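Local coordinates for protein alkaline phosphatase (Antarctic bacterium, PDB 2IUC) that probably hydrolyses phosphate monoesters at alkaline pH, as a zinc- and magnesium-dependent enzyme of the alkaline phosphatase family, at residues Ile154-Thr159 and Leu184-Gly189; Asp291-Val296 and Tyr347-Glu352. One frame throughout, in Å; residues are numbered along the deposited sequence.

Contact 1: residues Ile154-Thr159 and Leu184-Gly189. With MG (magnesium ion), chain F.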
loop_
_atom_site.group_PDB
_atom_site.type_symbol
_atom_site.label_atom_id
_atom_site.label_comp_id
_atom_site.label_asym_id
_atom_site.label_seq_id
_atom_site.Cartn_x
_atom_site.Cartn_y
_atom_site.Cartn_z
ATOM N N ILE A 154 11.447 16.689 27.574
ATOM C CA ILE A 154 10.677 17.059 26.340
ATOM C C ILE A 154 9.665 18.169 26.653
ATOM O O ILE A 154 9.605 19.170 25.963
ATOM C CB ILE A 154 10.026 15.764 25.671
ATOM C CG1 ILE A 154 11.135 14.885 24.988
ATOM C CG2 ILE A 154 8.870 16.150 24.685
ATOM C CD1 ILE A 154 10.789 13.427 24.911
ATOM N N ALA A 155 8.902 18.025 27.743
ATOM C CA ALA A 155 7.968 19.089 28.107
ATOM C C ALA A 155 8.696 20.428 28.308
ATOM O O ALA A 155 8.232 21.489 27.810
ATOM C CB ALA A 155 7.095 18.689 29.378
ATOM N N MET A 156 9.843 20.373 29.009
ATOM C CA MET A 156 10.644 21.575 29.230
ATOM C C MET A 156 11.189 22.098 27.894
ATOM O O MET A 156 11.338 23.284 27.732
ATOM C CB MET A 156 11.813 21.306 30.236
ATOM C CG MET A 156 12.605 22.538 30.670
ATOM S SD MET A 156 11.587 23.813 31.474
ATOM C CE MET A 156 11.371 22.998 33.101
ATOM N N ASP A 157 11.534 21.221 26.975
ATOM C CA ASP A 157 11.941 21.668 25.645
ATOM C C ASP A 157 10.933 22.543 24.888
ATOM O O ASP A 157 11.309 23.293 23.984
ATOM C CB ASP A 157 12.280 20.498 24.759
ATOM C CG ASP A 157 13.625 19.859 25.111
ATOM O OD1 ASP A 157 14.342 20.402 25.981
ATOM O OD2 ASP A 157 13.987 18.825 24.532
ATOM N N MET A 158 9.662 22.392 25.186
ATOM C CA MET A 158 8.683 23.229 24.502
ATOM C C MET A 158 8.849 24.709 24.836
ATOM O O MET A 158 8.517 25.584 24.004
ATOM C CB MET A 158 7.251 22.804 24.798
ATOM C CG MET A 158 6.291 23.300 23.596
ATOM S SD MET A 158 4.775 23.070 24.313
ATOM C CE MET A 158 4.374 21.429 23.594
ATOM N N THR A 159 9.368 24.980 26.059
ATOM C CA THR A 159 9.649 26.318 26.510
ATOM C C THR A 159 10.691 26.967 25.627
ATOM O O THR A 159 10.756 28.190 25.621
ATOM C CB THR A 159 10.098 26.417 28.044
ATOM O OG1 THR A 159 11.458 25.943 28.190
ATOM C CG2 THR A 159 9.177 25.644 28.897
ATOM N N LEU A 184 4.107 25.290 33.067
ATOM C CA LEU A 184 3.036 26.111 32.518
ATOM C C LEU A 184 3.345 27.597 32.691
ATOM O O LEU A 184 3.016 28.402 31.813
ATOM C CB LEU A 184 1.676 25.738 33.141
ATOM C CG LEU A 184 1.127 24.339 32.790
ATOM C CD1 LEU A 184 -0.356 24.150 33.299
ATOM C CD2 LEU A 184 1.259 24.037 31.264
ATOM N N ALA A 185 3.967 27.957 33.843
ATOM C CA ALA A 185 4.256 29.349 34.180
ATOM C C ALA A 185 5.251 29.912 33.145
ATOM O O ALA A 185 5.082 31.049 32.616
ATOM C CB ALA A 185 4.843 29.430 35.612
ATOM N N ILE A 186 6.279 29.107 32.852
ATOM C CA ILE A 186 7.259 29.422 31.843
ATOM C C ILE A 186 6.587 29.621 30.452
ATOM O O ILE A 186 6.845 30.641 29.767
ATOM C CB ILE A 186 8.314 28.326 31.727
ATOM C CG1 ILE A 186 8.854 27.961 33.106
ATOM C CG2 ILE A 186 9.461 28.780 30.799
ATOM C CD1 ILE A 186 10.114 27.167 33.098
ATOM N N LEU A 187 5.724 28.665 30.065
ATOM C CA LEU A 187 4.958 28.796 28.808
ATOM C C LEU A 187 4.113 30.076 28.787
ATOM O O LEU A 187 4.114 30.774 27.779
ATOM C CB LEU A 187 4.108 27.546 28.511
ATOM C CG LEU A 187 4.867 26.240 28.211
ATOM C CD1 LEU A 187 3.858 25.080 28.130
ATOM C CD2 LEU A 187 5.687 26.320 26.933
ATOM N N LYS A 188 3.443 30.414 29.896
ATOM C CA LYS A 188 2.664 31.667 29.967
ATOM C C LYS A 188 3.551 32.904 29.837
ATOM O O LYS A 188 3.167 33.863 29.177
ATOM C CB LYS A 188 1.760 31.720 31.218
ATOM C CG LYS A 188 0.577 30.792 31.162
ATOM C CD LYS A 188 0.005 30.536 32.578
ATOM C CE LYS A 188 -0.809 29.274 32.561
ATOM N NZ LYS A 188 -1.546 29.021 33.821
ATOM N N GLY A 189 4.755 32.849 30.424
ATOM C CA GLY A 189 5.839 33.812 30.197
ATOM C C GLY A 189 6.216 33.945 28.716
ATOM O O GLY A 189 6.630 35.047 28.302
HETATM MG MG MG F . 16.430 18.721 25.058
HETATM O O HOH W 1 17.311 20.138 26.629
HETATM O O HOH W 2 18.782 18.478 24.605
HETATM O O HOH W 3 17.010 20.711 23.624
#
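Thr159 and Ile186 meet methyl to methyl where segment 154-159, on helix 151-157 of the alkaline phosphatase fold, packs against helix 183-189 without a single hydrogen bond between the two segments. Apolar contact does all the work. CG2 of Thr159 lies 3.7 Å from CG2 of Ile186, and the latter methyl is as close to CB of the threonine. Ile186 uses its other branch as well: its CD1 reaches SD of Met156 at 4.0 Å, the two side chains crossing at about a right angle. The CB of Met156 points away from the neighbouring helix, yet bends at chi2 (59°) and chi3 (76°) bring its sulfur back to the interface. Leu187 meets Met158 and Thr159 through CD2, which lies 4.0 Å from CA of Thr159 and 4.3 Å from SD of Met158. Leu187 also touches Phe174 and Phe192, which joins the pair to helix 172-175 and strand 192-195.

Polar bonding stays within 154-159. OG1 of Thr159 sits between its own N and carbonyl carbon (chi1 74°) and donates to O of Met156 at 2.7 Å, nearly in line with the carbonyl. Since the backbone N of Thr159 donates to that same oxygen, two bonds grip it, which fixes the rotation of the threonine side chain with CG2 against Ile186.

The magnesium site lies beyond the interface. Glu153 and the carbonyl oxygen of His144 are also ligands of this magnesium ion, while Asp157 binds it through OD2 at 2.5 Å and takes a hydrogen bond on OD1 from a magnesium-bound water at 3.1 Å.

Contact 2: residues Asp291-Val296 and Tyr347-Glu352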
loop_
_atom_site.group_PDB
_atom_site.type_symbol
_atom_site.label_atom_id
_atom_site.label_comp_id
_atom_site.label_asym_id
_atom_site.label_seq_id
_atom_site.Cartn_x
_atom_site.Cartn_y
_atom_site.Cartn_z
ATOM N N ASP A 291 -9.642 26.251 0.433
ATOM C CA ASP A 291 -8.500 27.152 0.495
ATOM C C ASP A 291 -7.722 27.222 -0.843
ATOM O O ASP A 291 -7.295 28.293 -1.250
ATOM C CB ASP A 291 -7.532 26.695 1.610
ATOM C CG ASP A 291 -6.321 27.546 1.683
ATOM O OD1 ASP A 291 -6.451 28.662 2.207
ATOM O OD2 ASP A 291 -5.229 27.140 1.216
ATOM N N GLY A 292 -7.544 26.092 -1.493
ATOM C CA GLY A 292 -6.784 26.064 -2.746
ATOM C C GLY A 292 -5.255 26.255 -2.664
ATOM O O GLY A 292 -4.562 26.024 -3.659
ATOM N N ASN A 293 -4.730 26.632 -1.486
ATOM C CA ASN A 293 -3.316 26.897 -1.300
ATOM C C ASN A 293 -2.661 26.057 -0.179
ATOM O O ASN A 293 -1.589 26.434 0.413
ATOM C CB ASN A 293 -3.054 28.366 -1.050
ATOM C CG ASN A 293 -1.760 28.842 -1.749
ATOM O OD1 ASN A 293 -1.020 28.031 -2.374
ATOM N ND2 ASN A 293 -1.488 30.168 -1.674
ATOM N N THR A 294 -3.301 24.928 0.081
ATOM C CA THR A 294 -2.894 23.998 1.133
ATOM C C THR A 294 -2.529 22.570 0.638
ATOM O O THR A 294 -3.277 21.872 -0.091
ATOM C CB THR A 294 -3.984 24.009 2.296
ATOM O OG1 THR A 294 -4.075 25.322 2.816
ATOM C CG2 THR A 294 -3.568 23.106 3.496
ATOM N N LEU A 295 -1.340 22.125 1.024
ATOM C CA LEU A 295 -0.944 20.789 0.786
ATOM C C LEU A 295 -1.255 19.888 2.017
ATOM O O LEU A 295 -0.952 20.235 3.160
ATOM C CB LEU A 295 0.588 20.755 0.384
ATOM C CG LEU A 295 1.198 19.376 0.442
ATOM C CD1 LEU A 295 0.651 18.534 -0.714
ATOM C CD2 LEU A 295 2.707 19.404 0.405
ATOM N N VAL A 296 -1.892 18.744 1.794
ATOM C CA VAL A 296 -2.216 17.797 2.896
ATOM C C VAL A 296 -1.485 16.538 2.625
ATOM O O VAL A 296 -1.650 15.962 1.554
ATOM C CB VAL A 296 -3.737 17.534 3.000
ATOM C CG1 VAL A 296 -4.124 16.482 4.095
ATOM C CG2 VAL A 296 -4.515 18.889 3.185
ATOM N N TYR A 347 -2.535 15.670 -1.308
ATOM C CA TYR A 347 -3.529 16.434 -2.031
ATOM C C TYR A 347 -3.081 17.873 -1.923
ATOM O O TYR A 347 -2.625 18.290 -0.814
ATOM C CB TYR A 347 -4.928 16.223 -1.363
ATOM C CG TYR A 347 -5.950 17.092 -2.071
ATOM C CD1 TYR A 347 -6.580 16.656 -3.225
ATOM C CD2 TYR A 347 -6.200 18.395 -1.622
ATOM C CE1 TYR A 347 -7.485 17.535 -3.908
ATOM C CE2 TYR A 347 -7.070 19.248 -2.305
ATOM C CZ TYR A 347 -7.707 18.807 -3.415
ATOM O OH TYR A 347 -8.604 19.669 -4.059
ATOM N N GLY A 348 -3.265 18.686 -2.990
ATOM C CA GLY A 348 -2.955 20.109 -2.951
ATOM C C GLY A 348 -1.773 20.502 -3.819
ATOM O O GLY A 348 -1.234 19.656 -4.416
ATOM N N PRO A 349 -1.360 21.798 -3.859
ATOM C CA PRO A 349 -0.194 22.185 -4.676
ATOM C C PRO A 349 1.061 21.454 -4.256
ATOM O O PRO A 349 1.346 21.322 -3.070
ATOM C CB PRO A 349 -0.037 23.687 -4.408
ATOM C CG PRO A 349 -1.382 24.151 -3.939
ATOM C CD PRO A 349 -2.000 22.967 -3.202
ATOM N N GLY A 350 1.803 20.949 -5.249
ATOM C CA GLY A 350 2.958 20.092 -5.033
ATOM C C GLY A 350 2.760 18.615 -4.682
ATOM O O GLY A 350 3.750 17.938 -4.406
ATOM N N SER A 351 1.516 18.125 -4.622
ATOM C CA SER A 351 1.183 16.725 -4.177
ATOM C C SER A 351 1.832 15.642 -5.076
ATOM O O SER A 351 2.203 14.556 -4.581
ATOM C CB SER A 351 -0.318 16.447 -4.125
ATOM O OG SER A 351 -0.946 16.689 -5.377
ATOM N N GLU A 352 2.038 15.988 -6.361
ATOM C CA GLU A 352 2.797 15.107 -7.304
ATOM C C GLU A 352 4.226 14.791 -6.838
ATOM O O GLU A 352 4.802 13.820 -7.293
ATOM C CB GLU A 352 2.972 15.805 -8.659
ATOM C CG GLU A 352 1.707 15.890 -9.477
ATOM C CD GLU A 352 0.860 17.164 -9.192
ATOM O OE1 GLU A 352 1.260 18.052 -8.322
ATOM O OE2 GLU A 352 -0.216 17.234 -9.888
#
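The start of strand 294-299 pairs antiparallel with the end of strand 342-347 in the large mixed sheet, and Val296 and Tyr347 form the hydrogen-bonded pair. Val296 N donates to Tyr347 O at 2.7 Å, and Tyr347 N returns a bond to Val296 O at 3.0 Å. Both side chains project from the same face of the sheet, against helix 267-291.

Beyond this pair the chain of 347-352 leaves the sheet through a type II turn, Gly348 to Ser351. CA of Gly348 makes a CA-H...O contact with Thr294 O at 3.4 Å; a beta carbon here would clash with that oxygen, so the close approach depends on glycine. The ring of Pro349 lies alongside the incoming strand, CD 3.5 Å from Thr294 O and CG near Gly292 O.

Leu295 fills the inside of the bend. With CG anti to the backbone N (chi1 166°), its CD1 is brought to 3.3 Å from Tyr347 O and also meets Ser351, while CB lies 3.6 Å from Pro349 O. An alanine here would lose the branch that reaches Ser351, and is likely to open a gap between the strand and the turn.

The N-terminal end of 291-296 is fixed by Asp291, whose OD2 accepts from Asn293 N at 2.8 Å and from Thr294 OG1, the two donors approaching from opposite faces of the carboxylate plane. Thr294 OG1 also bonds Asn36 of the adjoining strand. While the type II turn carries the partner strand's chain out of the sheet, the Asx turn, with Gly292 at positive phi, leads from helix 267-291 into strand 294-299, a helix-to-strand connection within the central mixed sheet of an alpha/beta fold.

How the contacts relate
The two contacts follow one another along the chain, contact 1 closing before contact 2 opens, and they do not touch: their centres are about 33 Å apart and their nearest atoms about 21 Å. What unites them is the ten-stranded mixed sheet. Contact 1 joins helices 151-157 and 183-189 near the outermost strand 192-195, whereas contact 2 lies within the sheet itself, where strand 294-299 links parallel strand 36-42 to antiparallel strand 342-347. One thus packs helices beside a magnesium site; the other, away from the annotated sites, connects backbone within the sheet. Together they illustrate how one alpha/beta fold combines apolar helix packing with hydrogen-bonded strand pairing.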